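Local coordinates for profilin-1A (Acanthamoeba castellanii, PDB 1ACF), which binds monomeric actin and thereby inhibits or promotes filament assembly depending on its concentration, and binds PIP2, inhibiting the formation of IP3 and diacylglycerol, at residues A[53-58]-A[67-72]; A[76-81]-A[112-117]; A[18-23]-A[29-34]. All blocks are in the same frame, centred on the assembly; numbering follows the deposited sequence.

Overall arrangement
All three contacts belong to the single compact profilin domain and reach its central antiparallel sheet. Along the chain they come in series: contact 3 pairs strands 18-23 and 28-31 at one margin of the sheet, contact 1 then sets the short helix 53-58 against strand 65-72, and contact 2 ties strand 76-81 to helix 106-121. Contacts 1 and 2 touch, because strands 65-72 and 76-81 are neighbours in the sheet; their centres lie about 14 Å apart. Contact 3 has its centre about 14 Å from that of contact 2 and about 21 Å from that of contact 1, on the opposite side of the chain's centre. Contact 2 includes Lys115, an actin-binding site.

Contact 1. Residues A[53-58]-A[67-72]; sequences DAIRAG and YVTLRA
Ile55 and Arg56 of helix 53-58 meet Thr69 and Ala72 of strand 65-72, joining a short helix of the profilin fold to its central antiparallel sheet. Ile55 contributes both backbone and side chain. Its carbonyl O accepts a 2.8 Å hydrogen bond from Thr69 OG1, the donor standing well above the carbonyl plane, 57° out of it. The branch methyl CG2 of Ile55 lies 3.4 Å from Thr69 OG1, the two side chains crossing at about a right angle, while Ile55 also packs on Thr44 and Ala48 of helix 39-50. The Thr69 hydroxyl reaches the helix because it sits beside its own backbone N (chi1 -46°). One residue on, the carbonyl O of Arg56 receives a hydrogen bond from water 1 at 3.2 Å; this water in turn accepts the backbone N-H of Thr69 at 3.1 Å, so that helix and strand are bridged beside the direct bond. The exposed Arg56 side chain bends at chi2 and chi3, which brings its guanidinium up to Ala72. Between these two anchor points the strand turns a corner at Leu70, where Leu70 and Arg71 form a classic beta bulge opposite Tyr78. The methyl CB of Ala72 meets the guanidinium edge near its plane, 3.8 Å from Arg56 NE.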
loop_
_atom_site.group_PDB
_atom_site.type_symbol
_atom_site.label_atom_id
_atom_site.label_comp_id
_atom_site.label_asym_id
_atom_site.label_seq_id
_atom_site.Cartn_x
_atom_site.Cartn_y
_atom_site.Cartn_z
ATOM N N ASP A 53 3.969 -7.150 15.080
ATOM C CA ASP A 53 3.624 -6.967 16.512
ATOM C C ASP A 53 3.186 -5.523 16.776
ATOM O O ASP A 53 2.046 -5.262 17.184
ATOM C CB ASP A 53 4.826 -7.321 17.406
ATOM C CG ASP A 53 4.675 -8.709 18.042
ATOM O OD1 ASP A 53 3.573 -9.298 18.027
ATOM O OD2 ASP A 53 5.754 -9.136 18.544
ATOM N N ALA A 54 4.163 -4.654 16.522
ATOM C CA ALA A 54 3.966 -3.213 16.668
ATOM C C ALA A 54 2.585 -2.814 16.117
ATOM O O ALA A 54 1.675 -2.560 16.940
ATOM C CB ALA A 54 5.087 -2.455 15.959
ATOM N N ILE A 55 2.485 -2.803 14.822
ATOM C CA ILE A 55 1.384 -2.455 13.965
ATOM C C ILE A 55 0.061 -3.062 14.285
ATOM O O ILE A 55 -1.024 -2.436 14.178
ATOM C CB ILE A 55 1.815 -2.667 12.458
ATOM C CG1 ILE A 55 2.416 -1.349 11.874
ATOM C CG2 ILE A 55 0.779 -3.233 11.498
ATOM C CD1 ILE A 55 3.681 -0.827 12.607
ATOM N N ARG A 56 0.005 -4.327 14.662
ATOM C CA ARG A 56 -1.273 -5.001 14.971
ATOM C C ARG A 56 -1.948 -4.302 16.141
ATOM O O ARG A 56 -3.175 -4.058 16.205
ATOM C CB ARG A 56 -1.002 -6.504 15.190
ATOM C CG ARG A 56 -2.103 -7.484 15.053
ATOM C CD ARG A 56 -2.541 -7.882 13.679
ATOM N NE ARG A 56 -1.582 -8.825 13.121
ATOM C CZ ARG A 56 -1.194 -9.958 13.716
ATOM N NH1 ARG A 56 -1.798 -10.515 14.760
ATOM N NH2 ARG A 56 0.047 -10.437 13.418
ATOM N N ALA A 57 -1.142 -3.919 17.136
ATOM C CA ALA A 57 -1.711 -3.257 18.310
ATOM C C ALA A 57 -1.781 -1.756 18.194
ATOM O O ALA A 57 -2.722 -1.187 18.792
ATOM C CB ALA A 57 -0.984 -3.698 19.580
ATOM N N GLY A 58 -0.870 -1.059 17.556
ATOM C CA GLY A 58 -0.844 0.391 17.470
ATOM C C GLY A 58 -1.332 1.022 16.207
ATOM O O GLY A 58 -1.469 2.270 16.259
ATOM N N TYR A 67 -4.081 4.788 10.366
ATOM C CA TYR A 67 -5.009 3.702 10.144
ATOM C C TYR A 67 -4.864 2.630 11.220
ATOM O O TYR A 67 -3.811 2.472 11.818
ATOM C CB TYR A 67 -4.654 3.026 8.800
ATOM C CG TYR A 67 -4.800 3.945 7.618
ATOM C CD1 TYR A 67 -3.723 4.728 7.233
ATOM C CD2 TYR A 67 -5.962 3.911 6.850
ATOM C CE1 TYR A 67 -3.806 5.565 6.112
ATOM C CE2 TYR A 67 -6.067 4.757 5.750
ATOM C CZ TYR A 67 -5.001 5.553 5.389
ATOM O OH TYR A 67 -5.114 6.361 4.279
ATOM N N VAL A 68 -5.923 1.911 11.426
ATOM C CA VAL A 68 -5.887 0.790 12.377
ATOM C C VAL A 68 -5.808 -0.431 11.458
ATOM O O VAL A 68 -6.436 -0.391 10.404
ATOM C CB VAL A 68 -7.002 0.747 13.421
ATOM C CG1 VAL A 68 -7.049 2.057 14.213
ATOM C CG2 VAL A 68 -8.353 0.322 12.889
ATOM N N THR A 69 -5.043 -1.425 11.917
ATOM C CA THR A 69 -4.821 -2.661 11.199
ATOM C C THR A 69 -5.988 -3.641 11.197
ATOM O O THR A 69 -6.379 -4.140 12.256
ATOM C CB THR A 69 -3.546 -3.426 11.757
ATOM O OG1 THR A 69 -2.530 -2.411 11.873
ATOM C CG2 THR A 69 -3.144 -4.601 10.871
ATOM N N LEU A 70 -6.489 -3.882 9.999
ATOM C CA LEU A 70 -7.586 -4.824 9.786
ATOM C C LEU A 70 -7.013 -6.269 9.610
ATOM O O LEU A 70 -7.552 -7.189 10.215
ATOM C CB LEU A 70 -8.371 -4.393 8.585
ATOM C CG LEU A 70 -9.610 -3.587 8.519
ATOM C CD1 LEU A 70 -9.863 -3.242 7.028
ATOM C CD2 LEU A 70 -10.784 -4.383 9.071
ATOM N N ARG A 71 -5.989 -6.406 8.811
ATOM C CA ARG A 71 -5.254 -7.619 8.426
ATOM C C ARG A 71 -3.749 -7.441 8.272
ATOM O O ARG A 71 -3.277 -6.448 7.653
ATOM C CB ARG A 71 -5.968 -8.120 7.147
ATOM C CG ARG A 71 -5.178 -8.877 6.129
ATOM C CD ARG A 71 -5.976 -9.645 5.132
ATOM N NE ARG A 71 -5.236 -10.061 3.959
ATOM C CZ ARG A 71 -5.545 -10.938 2.998
ATOM N NH1 ARG A 71 -6.621 -11.726 3.028
ATOM N NH2 ARG A 71 -4.785 -11.134 1.907
ATOM N N ALA A 72 -2.868 -8.295 8.802
ATOM C CA ALA A 72 -1.408 -8.265 8.716
ATOM C C ALA A 72 -0.795 -9.703 8.713
ATOM O O ALA A 72 -0.928 -10.519 9.636
ATOM C CB ALA A 72 -0.627 -7.467 9.744
HETATM O O HOH W 1 -4.084 -1.283 14.907
#

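Contact 2. Residues A[76-81]-A[112-117]; sequences SIYGKK and VVEKLA
Ser76 and Tyr78 on strand 76-81 both donate to one carboxylate oxygen of Glu114 on helix 106-121. Side chains alone make the contact; the nearest CA atoms, of Ser76 and Glu114, are 8.4 Å apart. Ser76 OG lies 2.5 Å from Glu114 OE2, a very short separation whose exact length is doubtful. Tyr78 OH donates at 2.9 Å to Glu114 OE2, which accepts with its anti lone pair, the one turned away from OE1. The oxygen sits near the plane of the phenol ring, at its edge, while ring and carboxylate planes are turned 59° apart. Glu114 reaches across with CG beside its backbone N and a bend at chi2 of -70°.

In the profilin fold this is where the C-terminal helix lies over the central antiparallel sheet, and the same helix packs Val113 on Ile87, and Glu114 and Ala117 on Val89, all of strand 84-90. The CB of Ile77, between the two donors, points away from helix 106-121, and the side chain packs on Leu45, Ala48 and Phe49 of helix 39-50.

Charge pairing supplements the hydrogen bonds. Glu114 OE1 forms a salt bridge with Arg75, and Arg71 adds a long, weak ion pair to OE2; the nearby arginines would be expected to favour the ionised carboxylate. Next to Glu114 in the helix, the exposed Lys115 is an actin-binding site, but it makes no contact with strand 76-81.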
loop_
_atom_site.group_PDB
_atom_site.type_symbol
_atom_site.label_atom_id
_atom_site.label_comp_id
_atom_site.label_asym_id
_atom_site.label_seq_id
_atom_site.Cartn_x
_atom_site.Cartn_y
_atom_site.Cartn_z
ATOM N N SER A 76 0.149 -9.280 2.932
ATOM C CA SER A 76 -0.818 -8.189 2.985
ATOM C C SER A 76 -1.104 -7.544 4.305
ATOM O O SER A 76 -1.560 -8.307 5.174
ATOM C CB SER A 76 -2.182 -8.858 2.611
ATOM O OG SER A 76 -2.128 -9.152 1.218
ATOM N N ILE A 77 -0.997 -6.224 4.336
ATOM C CA ILE A 77 -1.374 -5.400 5.478
ATOM C C ILE A 77 -2.485 -4.402 5.030
ATOM O O ILE A 77 -2.296 -3.521 4.164
ATOM C CB ILE A 77 -0.216 -4.618 6.153
ATOM C CG1 ILE A 77 0.724 -5.594 6.931
ATOM C CG2 ILE A 77 -0.802 -3.519 7.166
ATOM C CD1 ILE A 77 2.124 -4.920 7.204
ATOM N N TYR A 78 -3.619 -4.537 5.672
ATOM C CA TYR A 78 -4.782 -3.676 5.407
ATOM C C TYR A 78 -5.034 -2.727 6.622
ATOM O O TYR A 78 -5.027 -3.108 7.802
ATOM C CB TYR A 78 -6.004 -4.504 5.063
ATOM C CG TYR A 78 -5.992 -5.263 3.747
ATOM C CD1 TYR A 78 -4.893 -5.370 2.895
ATOM C CD2 TYR A 78 -7.123 -6.033 3.449
ATOM C CE1 TYR A 78 -4.931 -6.178 1.759
ATOM C CE2 TYR A 78 -7.188 -6.844 2.335
ATOM C CZ TYR A 78 -6.085 -6.896 1.476
ATOM O OH TYR A 78 -6.240 -7.692 0.371
ATOM N N GLY A 79 -5.273 -1.476 6.232
ATOM C CA GLY A 79 -5.563 -0.362 7.145
ATOM C C GLY A 79 -6.962 0.205 6.857
ATOM O O GLY A 79 -7.420 0.192 5.680
ATOM N N LYS A 80 -7.558 0.657 7.938
ATOM C CA LYS A 80 -8.925 1.227 7.834
ATOM C C LYS A 80 -8.959 2.451 8.748
ATOM O O LYS A 80 -8.406 2.423 9.852
ATOM C CB LYS A 80 -10.060 0.301 8.218
ATOM C CG LYS A 80 -11.455 0.829 7.878
ATOM C CD LYS A 80 -12.573 0.113 8.667
ATOM C CE LYS A 80 -12.500 0.449 10.151
ATOM N NZ LYS A 80 -13.182 -0.603 10.961
ATOM N N LYS A 81 -9.525 3.469 8.196
ATOM C CA LYS A 81 -9.762 4.792 8.859
ATOM C C LYS A 81 -11.193 5.136 8.363
ATOM O O LYS A 81 -11.388 5.573 7.214
ATOM C CB LYS A 81 -8.735 5.852 8.586
ATOM C CG LYS A 81 -8.779 7.117 9.462
ATOM C CD LYS A 81 -9.807 8.105 8.916
ATOM C CE LYS A 81 -9.749 9.483 9.543
ATOM N NZ LYS A 81 -8.513 10.223 9.130
ATOM N N VAL A 112 -7.935 -4.920 -6.809
ATOM C CA VAL A 112 -7.019 -4.297 -7.786
ATOM C C VAL A 112 -5.551 -4.306 -7.337
ATOM O O VAL A 112 -4.690 -4.571 -8.215
ATOM C CB VAL A 112 -7.536 -2.914 -8.218
ATOM C CG1 VAL A 112 -6.456 -2.119 -8.920
ATOM C CG2 VAL A 112 -8.831 -2.967 -9.025
ATOM N N VAL A 113 -5.190 -3.970 -6.117
ATOM C CA VAL A 113 -3.800 -3.926 -5.639
ATOM C C VAL A 113 -3.184 -5.350 -5.605
ATOM O O VAL A 113 -2.098 -5.507 -6.162
ATOM C CB VAL A 113 -3.622 -3.229 -4.285
ATOM C CG1 VAL A 113 -2.151 -3.025 -3.923
ATOM C CG2 VAL A 113 -4.392 -1.912 -4.179
ATOM N N GLU A 114 -3.897 -6.292 -5.057
ATOM C CA GLU A 114 -3.614 -7.702 -4.950
ATOM C C GLU A 114 -3.372 -8.318 -6.325
ATOM O O GLU A 114 -2.370 -9.029 -6.548
ATOM C CB GLU A 114 -4.710 -8.475 -4.230
ATOM C CG GLU A 114 -4.869 -8.256 -2.721
ATOM C CD GLU A 114 -3.824 -8.764 -1.812
ATOM O OE1 GLU A 114 -2.945 -9.438 -2.406
ATOM O OE2 GLU A 114 -3.709 -8.641 -0.588
ATOM N N LYS A 115 -4.154 -7.982 -7.333
ATOM C CA LYS A 115 -3.940 -8.469 -8.695
ATOM C C LYS A 115 -2.728 -7.827 -9.351
ATOM O O LYS A 115 -2.093 -8.536 -10.165
ATOM C CB LYS A 115 -5.126 -8.217 -9.600
ATOM C CG LYS A 115 -6.072 -9.362 -9.677
ATOM C CD LYS A 115 -5.962 -10.319 -8.520
ATOM C CE LYS A 115 -6.868 -11.511 -8.887
ATOM N NZ LYS A 115 -7.170 -12.351 -7.701
ATOM N N LEU A 116 -2.422 -6.555 -9.109
ATOM C CA LEU A 116 -1.265 -5.883 -9.696
ATOM C C LEU A 116 0.019 -6.490 -9.038
ATOM O O LEU A 116 1.053 -6.432 -9.665
ATOM C CB LEU A 116 -1.203 -4.367 -9.440
ATOM C CG LEU A 116 -0.803 -3.376 -10.484
ATOM C CD1 LEU A 116 0.058 -2.201 -10.019
ATOM C CD2 LEU A 116 -0.196 -3.996 -11.698
ATOM N N ALA A 117 -0.118 -6.905 -7.797
ATOM C CA ALA A 117 1.007 -7.520 -7.045
ATOM C C ALA A 117 1.344 -8.863 -7.767
ATOM O O ALA A 117 2.524 -9.033 -8.087
ATOM C CB ALA A 117 0.684 -7.711 -5.638
#

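Contact 3. Residues A[18-23]-A[29-34]; sequences QAAILG and WATSAG
The beta hairpin of strands 18-23 and 28-31 closes one margin of the profilin sheet, with Ala19 and Ile21 hydrogen-bonded to Ser32, Ala30 and Trp29; it lies in a region predicted to bind actin. Ile21 N donates to Ala30 O at 2.8 Å. Ser32 grips Ala19 at both ends: its N donates to Ala19 O at 2.9 Å, and its OG, held between backbone N and carbonyl carbon (chi1 52°), accepts from Ala19 N at 2.9 Å. Ala20 and Thr31 form a non-hydrogen-bonded pair, Ala20 CB lying 3.5 Å from Thr31 OG1, whose hydroxyl is hydrogen-bonded to Phe35 O. At the Trp29 end the pairing carries a classic beta bulge: Trp29 and Ala30 both face Ile21, whose carbonyl O receives a bond from Trp29 N, its 2.5 Å length improbably short and doubtful, and a weak one from Ala30 N (3.4 Å). From Trp29 the indole lies over the end of the partner segment, with Leu22 C above its centre and Gly23 CA toward the rim, 3.3 Å from Trp29 NE1. Ile21 CG2 approaches Trp29 CE3 obliquely. Helix 2-11 packs on Ala19, Ile21, Ala30 and Ser32, and its Trp2 ring meets the indole at about 60°.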
loop_
_atom_site.group_PDB
_atom_site.type_symbol
_atom_site.label_atom_id
_atom_site.label_comp_id
_atom_site.label_asym_id
_atom_site.label_seq_id
_atom_site.Cartn_x
_atom_site.Cartn_y
_atom_site.Cartn_z
ATOM N N GLN A 18 -4.922 7.343 -4.224
ATOM C CA GLN A 18 -3.503 7.685 -4.107
ATOM C C GLN A 18 -2.728 6.336 -4.017
ATOM O O GLN A 18 -3.262 5.467 -3.274
ATOM C CB GLN A 18 -3.219 8.403 -2.761
ATOM C CG GLN A 18 -4.054 9.664 -2.579
ATOM C CD GLN A 18 -3.791 10.446 -1.345
ATOM O OE1 GLN A 18 -3.102 11.477 -1.364
ATOM N NE2 GLN A 18 -4.309 9.993 -0.230
ATOM N N ALA A 19 -1.630 6.262 -4.705
ATOM C CA ALA A 19 -0.804 4.983 -4.682
ATOM C C ALA A 19 0.675 5.290 -4.698
ATOM O O ALA A 19 1.210 6.288 -5.223
ATOM C CB ALA A 19 -1.233 4.087 -5.830
ATOM N N ALA A 20 1.436 4.432 -4.060
ATOM C CA ALA A 20 2.914 4.573 -4.054
ATOM C C ALA A 20 3.483 3.144 -4.224
ATOM O O ALA A 20 2.726 2.193 -3.980
ATOM C CB ALA A 20 3.460 5.230 -2.819
ATOM N N ILE A 21 4.731 3.096 -4.654
ATOM C CA ILE A 21 5.460 1.832 -4.802
ATOM C C ILE A 21 6.774 1.982 -4.040
ATOM O O ILE A 21 7.557 2.907 -4.357
ATOM C CB ILE A 21 5.701 1.295 -6.234
ATOM C CG1 ILE A 21 4.466 0.652 -6.888
ATOM C CG2 ILE A 21 6.841 0.226 -6.124
ATOM C CD1 ILE A 21 4.710 0.417 -8.418
ATOM N N LEU A 22 6.891 1.137 -3.016
ATOM C CA LEU A 22 8.146 1.201 -2.242
ATOM C C LEU A 22 9.106 0.004 -2.423
ATOM O O LEU A 22 8.771 -1.099 -2.853
ATOM C CB LEU A 22 7.790 1.234 -0.757
ATOM C CG LEU A 22 7.191 2.365 0.000
ATOM C CD1 LEU A 22 6.170 3.117 -0.801
ATOM C CD2 LEU A 22 6.639 1.727 1.269
ATOM N N GLY A 23 10.298 0.268 -1.932
ATOM C CA GLY A 23 11.421 -0.649 -1.812
ATOM C C GLY A 23 11.316 -1.236 -0.375
ATOM O O GLY A 23 10.729 -0.660 0.523
ATOM N N TRP A 29 9.600 4.408 -4.632
ATOM C CA TRP A 29 10.133 4.203 -5.999
ATOM C C TRP A 29 9.422 5.170 -6.945
ATOM O O TRP A 29 10.034 5.742 -7.831
ATOM C CB TRP A 29 10.064 2.746 -6.407
ATOM C CG TRP A 29 11.104 1.869 -5.754
ATOM C CD1 TRP A 29 12.001 2.179 -4.750
ATOM C CD2 TRP A 29 11.220 0.436 -5.954
ATOM N NE1 TRP A 29 12.700 1.076 -4.376
ATOM C CE2 TRP A 29 12.234 -0.006 -5.075
ATOM C CE3 TRP A 29 10.550 -0.465 -6.766
ATOM C CZ2 TRP A 29 12.590 -1.361 -5.032
ATOM C CZ3 TRP A 29 10.940 -1.814 -6.755
ATOM C CH2 TRP A 29 11.936 -2.226 -5.884
ATOM N N ALA A 30 8.135 5.325 -6.688
ATOM C CA ALA A 30 7.227 6.198 -7.422
ATOM C C ALA A 30 5.983 6.450 -6.563
ATOM O O ALA A 30 5.547 5.587 -5.761
ATOM C CB ALA A 30 6.884 5.549 -8.765
ATOM N N THR A 31 5.435 7.695 -6.752
ATOM C CA THR A 31 4.222 8.070 -5.964
ATOM C C THR A 31 3.212 8.860 -6.748
ATOM O O THR A 31 3.643 9.574 -7.658
ATOM C CB THR A 31 4.772 8.771 -4.643
ATOM O OG1 THR A 31 3.716 8.641 -3.667
ATOM C CG2 THR A 31 5.431 10.088 -4.851
ATOM N N SER A 32 1.917 8.789 -6.394
ATOM C CA SER A 32 0.880 9.615 -7.088
ATOM C C SER A 32 1.056 11.065 -6.620
ATOM O O SER A 32 1.384 11.262 -5.429
ATOM C CB SER A 32 -0.531 9.127 -6.962
ATOM O OG SER A 32 -0.856 8.913 -5.599
ATOM N N ALA A 33 0.933 11.994 -7.551
ATOM C CA ALA A 33 1.151 13.455 -7.278
ATOM C C ALA A 33 0.510 13.835 -5.961
ATOM O O ALA A 33 -0.686 13.505 -5.770
ATOM C CB ALA A 33 0.655 14.266 -8.492
ATOM N N GLY A 34 1.221 14.451 -5.035
ATOM C CA GLY A 34 0.646 14.784 -3.741
ATOM C C GLY A 34 0.551 13.707 -2.713
ATOM O O GLY A 34 0.187 14.003 -1.537
#